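Local atomic coordinates of putative C39-like peptidase (Bacillus anthracis, PDB entry 3ERV), a protein that is of unknown function but is probably a C39-like cysteine peptidase of clan CA that cleaves peptide bonds. Residues L46-E51 with E91-N96; N73-V78 with F113-K118; S103-Y108 with Y175-V180; V107-L112 with A124-G129; E134-V139 with K208-W213. All coordinates share one frame; numbering follows the deposited sequence.

Interactions 1 and 3 lie closest together, with centres about 7 Å apart. They bring in C50 and H178, which with D194 are arranged like the Cys-His-Asp triad of a papain-like peptidase, a role that is inferred. The carboxylates of E51 and E177 come together between these two contacts. Interaction 2 is joined to interaction 1 by the pairing of strands 77-82 and 93-94. Helix 109-119 supplies one side of both interaction 2 and interaction 4, whose centres are about 11 Å apart. Interactions 3 and 4 share V107 and Y108. Interaction 5 lies across the chain's centre from interaction 1, about 23 Å away between centres.

Interaction 1 (L46-E51 with E91-N96); sequences LDRGCE and EGFVGN. With EDO (1,2-ethanediol), chain B.
R48 and F93 meet where the turn leading into helix 50-61 packs against the short strand 93-94, a partly buried contact with one hydrogen bond. A type I turn from L46 to G49 comes before the helix, and G49 is its N-cap. R48 reaches across from this turn with its chain extended from CG to NE. Its NH1 donates to the carbonyl O of N96 at 2.8 Å, with an N-H...O angle of 156°. That oxygen lies at the edge of the guanidinium, near its plane. R48 NH1 also bonds T99 O and NH2 bonds E102 O, so several carbonyls hold the group in place. The F93 ring leans on the same turn. Its CZ is 3.6 Å from R48 CB, and its CE1 is 3.4 Å from R48 O. F93 also reaches E51, its ring swung away from the backbone N (chi1 -174°). There OE1 sits at the ring edge, 3.7 Å from F93 CE1, and the carboxylate and ring planes are nearly perpendicular. E51 OE2 is taken up by V107 N. A 1,2-ethanediol, probably from crystallisation, bonds G95 O. Behind the contact, strand 93-94 pairs with strand 77-82, while C50 touches H178 and C179 of strand 177-185.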
# COMPACT_ATOMS: atom_id res chain seq x y z
N LEU A 46 -4.11 10.86 -10.35
CA LEU A 46 -3.57 10.87 -8.97
C LEU A 46 -2.07 10.72 -9.00
O LEU A 46 -1.59 9.59 -9.01
CB LEU A 46 -4.17 9.72 -8.15
CG LEU A 46 -5.70 9.73 -7.93
CD1 LEU A 46 -6.09 8.62 -6.94
CD2 LEU A 46 -6.12 11.13 -7.38
N ASP A 47 -1.34 11.84 -9.02
CA ASP A 47 0.13 11.78 -9.07
C ASP A 47 0.66 11.01 -7.88
O ASP A 47 1.62 10.23 -8.02
CB ASP A 47 0.79 13.18 -9.09
CG ASP A 47 0.68 13.85 -10.44
OD1 ASP A 47 0.36 13.15 -11.44
OD2 ASP A 47 0.84 15.09 -10.51
N ARG A 48 -0.01 11.17 -6.73
CA ARG A 48 0.41 10.41 -5.57
C ARG A 48 -0.66 9.44 -5.09
O ARG A 48 -0.92 9.33 -3.89
CB ARG A 48 0.84 11.32 -4.41
CG ARG A 48 2.12 12.08 -4.68
CD ARG A 48 2.63 12.90 -3.47
NE ARG A 48 3.70 13.83 -3.88
CZ ARG A 48 3.52 15.08 -4.33
NH1 ARG A 48 2.29 15.62 -4.42
NH2 ARG A 48 4.59 15.82 -4.69
N GLY A 49 -1.28 8.73 -6.02
CA GLY A 49 -2.36 7.83 -5.66
C GLY A 49 -2.07 6.34 -5.51
O GLY A 49 -3.01 5.56 -5.58
N CYS A 50 -0.82 5.93 -5.32
CA CYS A 50 -0.51 4.49 -5.25
C CYS A 50 -1.25 3.76 -4.10
O CYS A 50 -1.78 2.69 -4.30
CB CYS A 50 1.00 4.20 -5.20
SG CYS A 50 1.88 4.84 -3.72
N GLU A 51 -1.26 4.34 -2.90
CA GLU A 51 -2.03 3.67 -1.81
C GLU A 51 -3.54 3.57 -2.03
O GLU A 51 -4.16 2.48 -1.84
CB GLU A 51 -1.76 4.37 -0.48
CG GLU A 51 -0.28 4.54 -0.14
CD GLU A 51 0.35 5.90 -0.46
OE1 GLU A 51 -0.18 6.67 -1.29
OE2 GLU A 51 1.47 6.18 0.09
N GLU A 91 -0.61 9.44 10.58
CA GLU A 91 -1.82 10.18 10.96
C GLU A 91 -2.80 10.38 9.77
O GLU A 91 -4.01 10.25 9.91
CB GLU A 91 -1.48 11.49 11.62
CG GLU A 91 -2.63 11.98 12.49
CD GLU A 91 -2.46 13.45 12.90
OE1 GLU A 91 -1.29 13.89 13.05
OE2 GLU A 91 -3.50 14.14 13.10
N GLY A 92 -2.25 10.65 8.60
CA GLY A 92 -3.08 10.77 7.41
C GLY A 92 -2.19 10.80 6.19
O GLY A 92 -0.93 10.77 6.30
N PHE A 93 -2.81 10.91 5.01
CA PHE A 93 -2.04 11.16 3.81
C PHE A 93 -1.34 12.51 3.93
O PHE A 93 -1.98 13.53 4.20
CB PHE A 93 -2.92 11.12 2.52
CG PHE A 93 -2.12 11.23 1.28
CD1 PHE A 93 -1.80 10.10 0.55
CD2 PHE A 93 -1.63 12.48 0.86
CE1 PHE A 93 -1.01 10.20 -0.64
CE2 PHE A 93 -0.82 12.60 -0.29
CZ PHE A 93 -0.52 11.47 -1.05
N VAL A 94 -0.03 12.53 3.69
CA VAL A 94 0.75 13.78 3.93
C VAL A 94 0.85 14.64 2.66
O VAL A 94 1.54 14.25 1.68
CB VAL A 94 2.22 13.50 4.48
CG1 VAL A 94 2.98 14.84 4.75
CG2 VAL A 94 2.19 12.66 5.73
N GLY A 95 0.19 15.79 2.68
CA GLY A 95 0.26 16.67 1.57
C GLY A 95 -0.68 16.32 0.43
O GLY A 95 -1.83 15.86 0.68
N ASN A 96 -0.21 16.52 -0.79
CA ASN A 96 -1.07 16.57 -1.97
C ASN A 96 -1.13 15.25 -2.72
O ASN A 96 -0.14 14.78 -3.27
CB ASN A 96 -0.61 17.71 -2.88
CG ASN A 96 -1.70 18.17 -3.83
OD1 ASN A 96 -2.14 17.39 -4.70
ND2 ASN A 96 -2.18 19.41 -3.64
C1 EDO B . -5.07 16.48 -1.42
O1 EDO B . -4.18 15.66 -0.67
C2 EDO B . -5.19 17.88 -0.87
O2 EDO B . -4.08 18.69 -1.29

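Interaction 2 (N73-V78 with F113-K118); sequences NEIKKV and FQLAKK
L115, E74 and I75 carry most of this contact, which packs helix 109-119 against the C-terminal end of helix 68-74 in what is probably a papain-like fold. L115 has the largest buried area. Its two methyls divide the work. CD1 rests 3.7 Å from E74 CB, on the last turn of the helix. CD2 lies 3.8 Å from I75 CB and equally near the I75 backbone, where the chain leaves the helical path. The L115 and I75 side chains cross at about a right angle. I75 also touches V52, and L115 touches L55, so both lean on helix 50-61. K118 adds a salt bridge nearer solvent. E74 is extended beyond CG and runs across the end of K118 at roughly a right angle. The bridge between them is long, and weak as a hydrogen bond. E74 has other partners too: OE1 bonds Y119 OH, and OE2 forms a salt bridge with K70. The lysine is exposed, and its chain turns at chi4 (-97°), which sets the ammonium beside the carboxylate. K118 NZ then stands 3.4 Å from E74 OE2 and 3.7 Å from E74 OE1.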
# COMPACT_ATOMS: atom_id res chain seq x y z
N ASN A 73 -10.46 11.21 -2.13
CA ASN A 73 -11.06 12.28 -1.39
C ASN A 73 -11.28 11.87 0.07
O ASN A 73 -11.23 12.71 0.96
CB ASN A 73 -12.37 12.71 -2.04
CG ASN A 73 -12.97 13.90 -1.34
OD1 ASN A 73 -14.12 13.89 -0.96
ND2 ASN A 73 -12.16 14.93 -1.13
N GLU A 74 -11.54 10.59 0.30
CA GLU A 74 -11.93 10.11 1.63
C GLU A 74 -10.80 9.81 2.60
O GLU A 74 -11.01 9.81 3.80
CB GLU A 74 -12.88 8.90 1.51
CG GLU A 74 -14.28 9.34 0.99
CD GLU A 74 -15.17 8.14 0.66
OE1 GLU A 74 -14.66 6.99 0.63
OE2 GLU A 74 -16.40 8.34 0.41
N ILE A 75 -9.62 9.51 2.08
CA ILE A 75 -8.49 9.23 2.91
C ILE A 75 -8.24 10.41 3.82
O ILE A 75 -8.33 11.56 3.40
CB ILE A 75 -7.20 8.87 2.10
CG1 ILE A 75 -6.11 8.42 3.06
CG2 ILE A 75 -6.70 10.04 1.32
CD1 ILE A 75 -6.21 7.04 3.53
N LYS A 76 -7.98 10.13 5.09
CA LYS A 76 -7.67 11.20 6.05
C LYS A 76 -6.38 11.90 5.59
O LYS A 76 -5.42 11.24 5.13
CB LYS A 76 -7.55 10.60 7.44
CG LYS A 76 -7.06 11.57 8.55
CD LYS A 76 -7.13 10.86 9.92
CE LYS A 76 -6.91 11.82 11.12
NZ LYS A 76 -7.31 11.15 12.40
N LYS A 77 -6.36 13.22 5.66
CA LYS A 77 -5.19 13.97 5.22
C LYS A 77 -4.56 14.79 6.34
O LYS A 77 -5.27 15.26 7.24
CB LYS A 77 -5.61 14.92 4.08
CG LYS A 77 -6.21 14.05 2.93
CD LYS A 77 -6.30 14.67 1.62
CE LYS A 77 -6.93 13.66 0.67
NZ LYS A 77 -8.37 13.36 1.12
N VAL A 78 -3.25 14.98 6.25
CA VAL A 78 -2.54 15.94 7.10
C VAL A 78 -1.70 16.90 6.27
O VAL A 78 -1.27 16.58 5.17
CB VAL A 78 -1.67 15.25 8.17
CG1 VAL A 78 -2.52 14.42 9.11
CG2 VAL A 78 -0.57 14.36 7.53
N PHE A 113 -5.90 1.67 6.64
CA PHE A 113 -6.81 0.69 7.26
C PHE A 113 -8.18 1.29 7.66
O PHE A 113 -9.23 0.69 7.43
CB PHE A 113 -6.15 0.04 8.48
CG PHE A 113 -7.05 -0.96 9.20
CD1 PHE A 113 -7.48 -2.13 8.56
CD2 PHE A 113 -7.48 -0.71 10.50
CE1 PHE A 113 -8.27 -3.05 9.20
CE2 PHE A 113 -8.31 -1.64 11.16
CZ PHE A 113 -8.70 -2.82 10.49
N GLN A 114 -8.16 2.48 8.24
CA GLN A 114 -9.42 3.11 8.58
C GLN A 114 -10.29 3.30 7.35
O GLN A 114 -11.51 3.15 7.42
CB GLN A 114 -9.21 4.46 9.28
CG GLN A 114 -8.69 4.33 10.67
CD GLN A 114 -9.50 3.32 11.50
OE1 GLN A 114 -8.94 2.37 12.05
NE2 GLN A 114 -10.83 3.51 11.56
N LEU A 115 -9.67 3.62 6.21
CA LEU A 115 -10.45 3.86 5.02
C LEU A 115 -11.04 2.52 4.58
O LEU A 115 -12.18 2.47 4.14
CB LEU A 115 -9.61 4.50 3.90
CG LEU A 115 -10.29 4.87 2.56
CD1 LEU A 115 -11.63 5.61 2.77
CD2 LEU A 115 -9.37 5.72 1.70
N ALA A 116 -10.23 1.45 4.67
CA ALA A 116 -10.70 0.13 4.24
C ALA A 116 -11.94 -0.29 5.06
O ALA A 116 -12.88 -0.90 4.53
CB ALA A 116 -9.58 -0.95 4.40
N LYS A 117 -11.88 -0.00 6.36
CA LYS A 117 -12.98 -0.31 7.29
C LYS A 117 -14.28 0.44 6.99
O LYS A 117 -15.34 -0.06 7.29
CB LYS A 117 -12.56 0.03 8.72
CG LYS A 117 -11.52 -0.86 9.28
CD LYS A 117 -11.97 -1.28 10.68
CE LYS A 117 -12.65 -2.63 10.62
NZ LYS A 117 -13.50 -2.83 11.85
N LYS A 118 -14.19 1.63 6.41
CA LYS A 118 -15.38 2.35 6.01
C LYS A 118 -16.20 1.45 5.08
O LYS A 118 -17.44 1.40 5.15
CB LYS A 118 -15.02 3.65 5.27
CG LYS A 118 -16.23 4.54 4.98
CD LYS A 118 -15.95 5.70 3.99
CE LYS A 118 -17.25 6.40 3.58
NZ LYS A 118 -17.76 5.88 2.27

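Interaction 3 (S103-Y108 with Y175-V180); sequences SGYGVY and YNEHCV
Strand 177-185 starts beside the probable catalytic centre, and here its first residue, E177, packs against the loop that leads into helix 109-119. H178, next in the strand, bonds D194 and touches C50, a Cys-His-Asp arrangement consistent with a peptidase. The aliphatic part of E177 lies against Y105. E177 CB is 3.4 Å from Y105 OH and 3.7 Å from Y105 CE1, an oblique approach to the ring. E177 CG lies near the edge of the Y108 ring, 4.3 Å from CE1. The E177 chain then bends at chi2 (-102°) and carries the carboxylate alongside the loop backbone, near G106 and V107. There OE1 is 4.1 Å from G106 CA. Y105 OH and Y108 OH share a hydrogen bond of 2.7 Å, which links the two rings beside E177. No hydrogen bond joins the two segments. The carboxylates of E177 and E51 come very close through their OE2 atoms, so one of the two may well hold a proton.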
# COMPACT_ATOMS: atom_id res chain seq x y z
N SER A 103 3.84 19.86 -2.73
CA SER A 103 4.49 18.86 -1.86
C SER A 103 3.55 17.77 -1.40
O SER A 103 2.40 18.05 -1.09
CB SER A 103 5.04 19.53 -0.60
OG SER A 103 5.90 20.57 -0.98
N GLY A 104 4.07 16.55 -1.26
CA GLY A 104 3.30 15.45 -0.68
C GLY A 104 4.15 14.22 -0.53
O GLY A 104 5.27 14.13 -1.08
N TYR A 105 3.66 13.25 0.22
CA TYR A 105 4.41 12.05 0.40
C TYR A 105 3.54 10.79 0.13
O TYR A 105 3.55 10.23 -0.97
CB TYR A 105 5.03 12.05 1.82
CG TYR A 105 5.74 10.75 2.16
CD1 TYR A 105 6.82 10.30 1.38
CD2 TYR A 105 5.35 9.97 3.25
CE1 TYR A 105 7.47 9.11 1.68
CE2 TYR A 105 5.99 8.77 3.55
CZ TYR A 105 7.09 8.36 2.74
OH TYR A 105 7.79 7.21 3.00
N GLY A 106 2.73 10.39 1.12
CA GLY A 106 1.94 9.15 1.00
C GLY A 106 1.26 8.96 2.34
O GLY A 106 1.18 9.90 3.15
N VAL A 107 0.79 7.74 2.59
CA VAL A 107 0.03 7.46 3.79
C VAL A 107 0.41 6.05 4.20
O VAL A 107 0.69 5.21 3.35
CB VAL A 107 -1.51 7.59 3.55
CG1 VAL A 107 -1.95 6.57 2.49
CG2 VAL A 107 -2.28 7.35 4.84
N TYR A 108 0.46 5.79 5.50
CA TYR A 108 0.88 4.49 5.98
C TYR A 108 -0.34 3.63 6.35
O TYR A 108 -1.48 4.00 6.10
CB TYR A 108 1.89 4.64 7.13
CG TYR A 108 3.31 4.97 6.67
CD1 TYR A 108 3.62 5.02 5.31
CD2 TYR A 108 4.37 5.18 7.61
CE1 TYR A 108 4.91 5.30 4.86
CE2 TYR A 108 5.68 5.45 7.16
CZ TYR A 108 5.94 5.50 5.77
OH TYR A 108 7.22 5.77 5.25
N TYR A 175 11.60 8.89 -0.53
CA TYR A 175 10.79 9.32 -1.67
C TYR A 175 10.69 8.26 -2.75
O TYR A 175 10.19 8.50 -3.83
CB TYR A 175 11.31 10.65 -2.23
CG TYR A 175 11.84 11.57 -1.14
CD1 TYR A 175 10.99 12.45 -0.45
CD2 TYR A 175 13.21 11.56 -0.80
CE1 TYR A 175 11.48 13.30 0.54
CE2 TYR A 175 13.73 12.42 0.19
CZ TYR A 175 12.86 13.28 0.86
OH TYR A 175 13.38 14.12 1.84
N ASN A 176 11.18 7.09 -2.42
CA ASN A 176 11.01 5.85 -3.16
C ASN A 176 9.72 5.13 -2.70
O ASN A 176 9.40 4.07 -3.23
CB ASN A 176 12.17 4.90 -2.74
CG ASN A 176 13.45 5.17 -3.47
OD1 ASN A 176 13.71 4.53 -4.49
ND2 ASN A 176 14.27 6.11 -2.96
N GLU A 177 9.07 5.62 -1.64
CA GLU A 177 7.89 4.92 -1.06
C GLU A 177 6.91 4.57 -2.16
O GLU A 177 6.61 5.40 -3.02
CB GLU A 177 7.16 5.78 -0.00
CG GLU A 177 5.94 5.07 0.68
CD GLU A 177 4.54 5.49 0.16
OE1 GLU A 177 4.43 6.34 -0.75
OE2 GLU A 177 3.53 4.94 0.68
N HIS A 178 6.38 3.36 -2.10
CA HIS A 178 5.44 2.88 -3.08
C HIS A 178 4.41 1.91 -2.47
O HIS A 178 4.59 1.36 -1.35
CB HIS A 178 6.21 2.24 -4.24
CG HIS A 178 5.37 2.03 -5.48
ND1 HIS A 178 4.44 2.95 -5.92
CD2 HIS A 178 5.33 1.00 -6.36
CE1 HIS A 178 3.86 2.50 -7.02
NE2 HIS A 178 4.38 1.32 -7.31
N CYS A 179 3.32 1.67 -3.19
CA CYS A 179 2.29 0.79 -2.64
C CYS A 179 1.70 -0.01 -3.76
O CYS A 179 1.37 0.53 -4.80
CB CYS A 179 1.21 1.61 -1.92
SG CYS A 179 -0.15 0.63 -1.28
N VAL A 180 1.57 -1.31 -3.55
CA VAL A 180 1.13 -2.24 -4.59
C VAL A 180 0.21 -3.30 -3.95
O VAL A 180 0.09 -3.40 -2.72
CB VAL A 180 2.34 -2.93 -5.36
CG1 VAL A 180 3.35 -1.89 -5.94
CG2 VAL A 180 3.05 -3.95 -4.49

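Interaction 4 (V107-L112 with A124-G129); sequences VYHGPL and AVDLTG
H109 lays one face of its imidazole over T128 and turns an edge to D126. The T128 methyl makes a CH-pi contact: CG2 is 3.6 Å from the ring centroid of H109 and 11° off the ring normal. T128 OG1 meets the same ring nearer its rim, 3.2 Å from H109 CG. At the edge, H109 ND1 donates to D126 OD2 at 2.7 Å, with an N-H...O angle of 158°. OD2 accepts through its syn lone pair and lies near the ring plane, while the carboxylate itself is turned steeply to the ring. The imidazole CG stands between the backbone N and the carbonyl carbon (chi1 74°), which brings ND1 round to the aspartate. D126 is itself fixed by its own segment. Its OD1 accepts T128 OG1 at 2.6 Å and T128 N at 2.8 Å, the second bond closing an Asx turn. One threonine thus positions the carboxylate and covers the histidine. The negative carboxylate would probably favour a protonated imidazole. T128 OG1 also bonds A220 N, and H109 N bonds Q219 OE1. The contact joins the first turn of helix 109-119 to the end of strand 124-126, which pairs with strand 220-223 in the antiparallel sheet.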
# COMPACT_ATOMS: atom_id res chain seq x y z
N VAL A 107 0.79 7.74 2.59
CA VAL A 107 0.03 7.46 3.79
C VAL A 107 0.41 6.05 4.20
O VAL A 107 0.69 5.21 3.35
CB VAL A 107 -1.51 7.59 3.55
CG1 VAL A 107 -1.95 6.57 2.49
CG2 VAL A 107 -2.28 7.35 4.84
N TYR A 108 0.46 5.79 5.50
CA TYR A 108 0.88 4.49 5.98
C TYR A 108 -0.34 3.63 6.35
O TYR A 108 -1.48 4.00 6.10
CB TYR A 108 1.89 4.64 7.13
CG TYR A 108 3.31 4.97 6.67
CD1 TYR A 108 3.62 5.02 5.31
CD2 TYR A 108 4.37 5.18 7.61
CE1 TYR A 108 4.91 5.30 4.86
CE2 TYR A 108 5.68 5.45 7.16
CZ TYR A 108 5.94 5.50 5.77
OH TYR A 108 7.22 5.77 5.25
N HIS A 109 -0.10 2.47 6.95
CA HIS A 109 -1.12 1.49 7.13
C HIS A 109 -2.31 1.93 8.03
O HIS A 109 -3.45 1.54 7.79
CB HIS A 109 -0.50 0.18 7.65
CG HIS A 109 -0.08 0.25 9.08
ND1 HIS A 109 -0.89 -0.17 10.12
CD2 HIS A 109 1.05 0.73 9.66
CE1 HIS A 109 -0.28 0.04 11.27
NE2 HIS A 109 0.91 0.58 11.03
N GLY A 110 -2.08 2.73 9.07
CA GLY A 110 -3.19 3.06 10.00
C GLY A 110 -4.40 3.72 9.32
O GLY A 110 -5.54 3.19 9.29
N PRO A 111 -4.17 4.91 8.77
CA PRO A 111 -5.20 5.70 8.07
C PRO A 111 -5.71 4.91 6.87
O PRO A 111 -6.89 4.91 6.54
CB PRO A 111 -4.41 6.96 7.60
CG PRO A 111 -3.16 7.00 8.54
CD PRO A 111 -2.85 5.54 8.74
N LEU A 112 -4.80 4.20 6.21
CA LEU A 112 -5.23 3.44 5.08
C LEU A 112 -6.21 2.33 5.52
O LEU A 112 -7.20 2.08 4.83
CB LEU A 112 -4.02 2.88 4.32
CG LEU A 112 -4.28 2.39 2.89
CD1 LEU A 112 -4.99 3.42 1.98
CD2 LEU A 112 -2.91 1.93 2.27
N ALA A 124 -12.34 -6.05 6.91
CA ALA A 124 -11.02 -5.47 6.69
C ALA A 124 -10.10 -5.84 7.88
O ALA A 124 -10.55 -5.88 9.05
CB ALA A 124 -11.14 -3.97 6.52
N VAL A 125 -8.84 -6.18 7.57
CA VAL A 125 -7.86 -6.54 8.61
C VAL A 125 -6.52 -5.83 8.32
O VAL A 125 -6.13 -5.64 7.16
CB VAL A 125 -7.61 -8.08 8.67
CG1 VAL A 125 -8.85 -8.81 9.13
CG2 VAL A 125 -7.19 -8.61 7.29
N ASP A 126 -5.85 -5.42 9.39
CA ASP A 126 -4.52 -4.83 9.28
C ASP A 126 -3.50 -5.91 9.63
O ASP A 126 -3.42 -6.37 10.79
CB ASP A 126 -4.40 -3.67 10.24
CG ASP A 126 -3.13 -2.84 10.00
OD1 ASP A 126 -2.12 -3.37 9.46
OD2 ASP A 126 -3.18 -1.64 10.30
N LEU A 127 -2.73 -6.35 8.65
CA LEU A 127 -1.79 -7.41 8.92
C LEU A 127 -0.42 -6.82 9.18
O LEU A 127 0.57 -7.52 9.05
CB LEU A 127 -1.71 -8.38 7.73
CG LEU A 127 -3.05 -9.01 7.33
CD1 LEU A 127 -2.97 -9.85 6.03
CD2 LEU A 127 -3.50 -9.87 8.49
N THR A 128 -0.34 -5.55 9.52
CA THR A 128 0.99 -4.92 9.71
C THR A 128 1.77 -5.56 10.86
O THR A 128 1.21 -5.80 11.92
CB THR A 128 0.81 -3.42 9.92
OG1 THR A 128 0.31 -2.86 8.70
CG2 THR A 128 2.14 -2.70 10.36
N GLY A 129 3.04 -5.89 10.65
CA GLY A 129 3.84 -6.55 11.69
C GLY A 129 3.80 -8.07 11.68
O GLY A 129 4.58 -8.70 12.37

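Interaction 5 (E134-V139 with K208-W213); sequences ELYKSV and KFEQAW
Y136 on helix 132-140 reaches across to E210 on helix 206-215, while L135 beside it packs on W213. From CB, the tyrosine starts with CG anti to its carbonyl carbon (chi1 -62°), and the ring runs out toward the other helix. Its ring meets that of Y185, and the side chain also touches V190. Farther out, CE2 and CZ of Y136 are each 3.5 Å from E210 OE2, which lies at the ring edge near its plane. At the tip, Y136 OH donates to E210 OE2 at 2.7 Å. OE2 accepts through its anti lone pair, and the carboxylate plane is turned 44° from the ring. E210 CG is also close, 3.4 Å from Y136 OH. The same OE2 takes a salt bridge from R206 NE, so one oxygen serves two partners. L135 and W213 come from opposite directions. L135 CD2 lies over a face of the indole, 3.5 Å from W213 CZ2, in a CH-pi contact 28° off the normal of the six-membered ring. L135 CD1 is 3.7 Å from W213 CH2. W213 NE1 is satisfied by Q219 O, and L135 also touches V145 and L182. The arrangement is helix-to-helix packing through long side chains, with both helices resting on the antiparallel sheet of this probable papain-like fold.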
# COMPACT_ATOMS: atom_id res chain seq x y z
N GLU A 134 2.19 -15.13 6.66
CA GLU A 134 0.82 -14.75 6.88
C GLU A 134 0.22 -14.14 5.60
O GLU A 134 -0.93 -14.42 5.25
CB GLU A 134 0.74 -13.69 7.97
CG GLU A 134 0.99 -14.22 9.35
CD GLU A 134 -0.20 -15.02 9.80
OE1 GLU A 134 -0.05 -16.26 9.94
OE2 GLU A 134 -1.30 -14.40 9.95
N LEU A 135 1.00 -13.29 4.94
CA LEU A 135 0.51 -12.61 3.75
C LEU A 135 0.25 -13.62 2.64
O LEU A 135 -0.78 -13.57 1.95
CB LEU A 135 1.45 -11.49 3.29
CG LEU A 135 1.25 -10.08 3.92
CD1 LEU A 135 1.46 -10.12 5.42
CD2 LEU A 135 2.17 -9.03 3.28
N TYR A 136 1.17 -14.56 2.49
CA TYR A 136 1.02 -15.62 1.49
C TYR A 136 -0.19 -16.52 1.81
O TYR A 136 -0.89 -17.00 0.89
CB TYR A 136 2.32 -16.45 1.39
CG TYR A 136 3.53 -15.66 0.92
CD1 TYR A 136 3.42 -14.74 -0.11
CD2 TYR A 136 4.79 -15.87 1.49
CE1 TYR A 136 4.52 -14.02 -0.55
CE2 TYR A 136 5.88 -15.18 1.06
CZ TYR A 136 5.76 -14.25 0.04
OH TYR A 136 6.86 -13.54 -0.39
N LYS A 137 -0.45 -16.76 3.09
CA LYS A 137 -1.62 -17.51 3.49
C LYS A 137 -2.86 -16.77 3.02
O LYS A 137 -3.78 -17.40 2.50
CB LYS A 137 -1.68 -17.66 5.01
CG LYS A 137 -1.01 -18.95 5.55
CD LYS A 137 -0.79 -18.90 7.07
CE LYS A 137 -1.84 -18.03 7.78
NZ LYS A 137 -3.25 -18.57 7.75
N SER A 138 -2.89 -15.45 3.23
CA SER A 138 -4.02 -14.62 2.80
C SER A 138 -4.26 -14.81 1.30
O SER A 138 -5.37 -15.07 0.87
CB SER A 138 -3.78 -13.13 3.08
OG SER A 138 -4.89 -12.33 2.63
N VAL A 139 -3.19 -14.67 0.53
CA VAL A 139 -3.30 -14.78 -0.92
C VAL A 139 -3.77 -16.18 -1.31
O VAL A 139 -4.65 -16.37 -2.16
CB VAL A 139 -1.92 -14.52 -1.56
CG1 VAL A 139 -1.98 -14.81 -3.08
CG2 VAL A 139 -1.44 -13.07 -1.22
N LYS A 208 14.18 -10.33 -2.26
CA LYS A 208 14.43 -8.89 -2.20
C LYS A 208 13.13 -8.12 -1.88
O LYS A 208 13.12 -7.17 -1.08
CB LYS A 208 14.96 -8.42 -3.55
CG LYS A 208 16.39 -8.91 -3.90
CD LYS A 208 17.41 -7.94 -3.38
CE LYS A 208 18.51 -8.63 -2.55
NZ LYS A 208 18.16 -8.82 -1.07
N PHE A 209 12.05 -8.55 -2.52
CA PHE A 209 10.70 -8.06 -2.25
C PHE A 209 10.35 -8.13 -0.77
O PHE A 209 9.90 -7.13 -0.18
CB PHE A 209 9.66 -8.86 -3.05
CG PHE A 209 8.25 -8.31 -2.90
CD1 PHE A 209 7.75 -7.40 -3.81
CD2 PHE A 209 7.46 -8.69 -1.83
CE1 PHE A 209 6.47 -6.90 -3.67
CE2 PHE A 209 6.18 -8.21 -1.68
CZ PHE A 209 5.69 -7.31 -2.60
N GLU A 210 10.58 -9.28 -0.17
CA GLU A 210 10.20 -9.46 1.21
C GLU A 210 11.00 -8.58 2.13
O GLU A 210 10.50 -8.08 3.15
CB GLU A 210 10.37 -10.93 1.62
CG GLU A 210 9.63 -11.92 0.75
CD GLU A 210 9.93 -13.36 1.15
OE1 GLU A 210 10.93 -13.56 1.88
OE2 GLU A 210 9.21 -14.31 0.74
N GLN A 211 12.28 -8.39 1.77
CA GLN A 211 13.21 -7.63 2.61
C GLN A 211 12.90 -6.14 2.54
O GLN A 211 12.93 -5.43 3.57
CB GLN A 211 14.65 -7.88 2.17
CG GLN A 211 15.17 -9.26 2.55
CD GLN A 211 16.52 -9.56 1.91
OE1 GLN A 211 16.86 -9.03 0.83
NE2 GLN A 211 17.29 -10.43 2.55
N ALA A 212 12.60 -5.67 1.33
CA ALA A 212 12.11 -4.31 1.12
C ALA A 212 10.83 -4.03 1.95
O ALA A 212 10.72 -2.99 2.60
CB ALA A 212 11.86 -4.07 -0.37
N TRP A 213 9.90 -4.98 1.91
CA TRP A 213 8.60 -4.91 2.65
C TRP A 213 8.83 -4.79 4.15
O TRP A 213 8.27 -3.91 4.82
CB TRP A 213 7.71 -6.13 2.36
CG TRP A 213 6.44 -6.12 3.15
CD1 TRP A 213 5.42 -5.20 3.07
CD2 TRP A 213 6.05 -7.06 4.17
NE1 TRP A 213 4.40 -5.53 3.97
CE2 TRP A 213 4.78 -6.65 4.66
CE3 TRP A 213 6.66 -8.20 4.72
CZ2 TRP A 213 4.12 -7.34 5.67
CZ3 TRP A 213 6.01 -8.88 5.72
CH2 TRP A 213 4.74 -8.47 6.18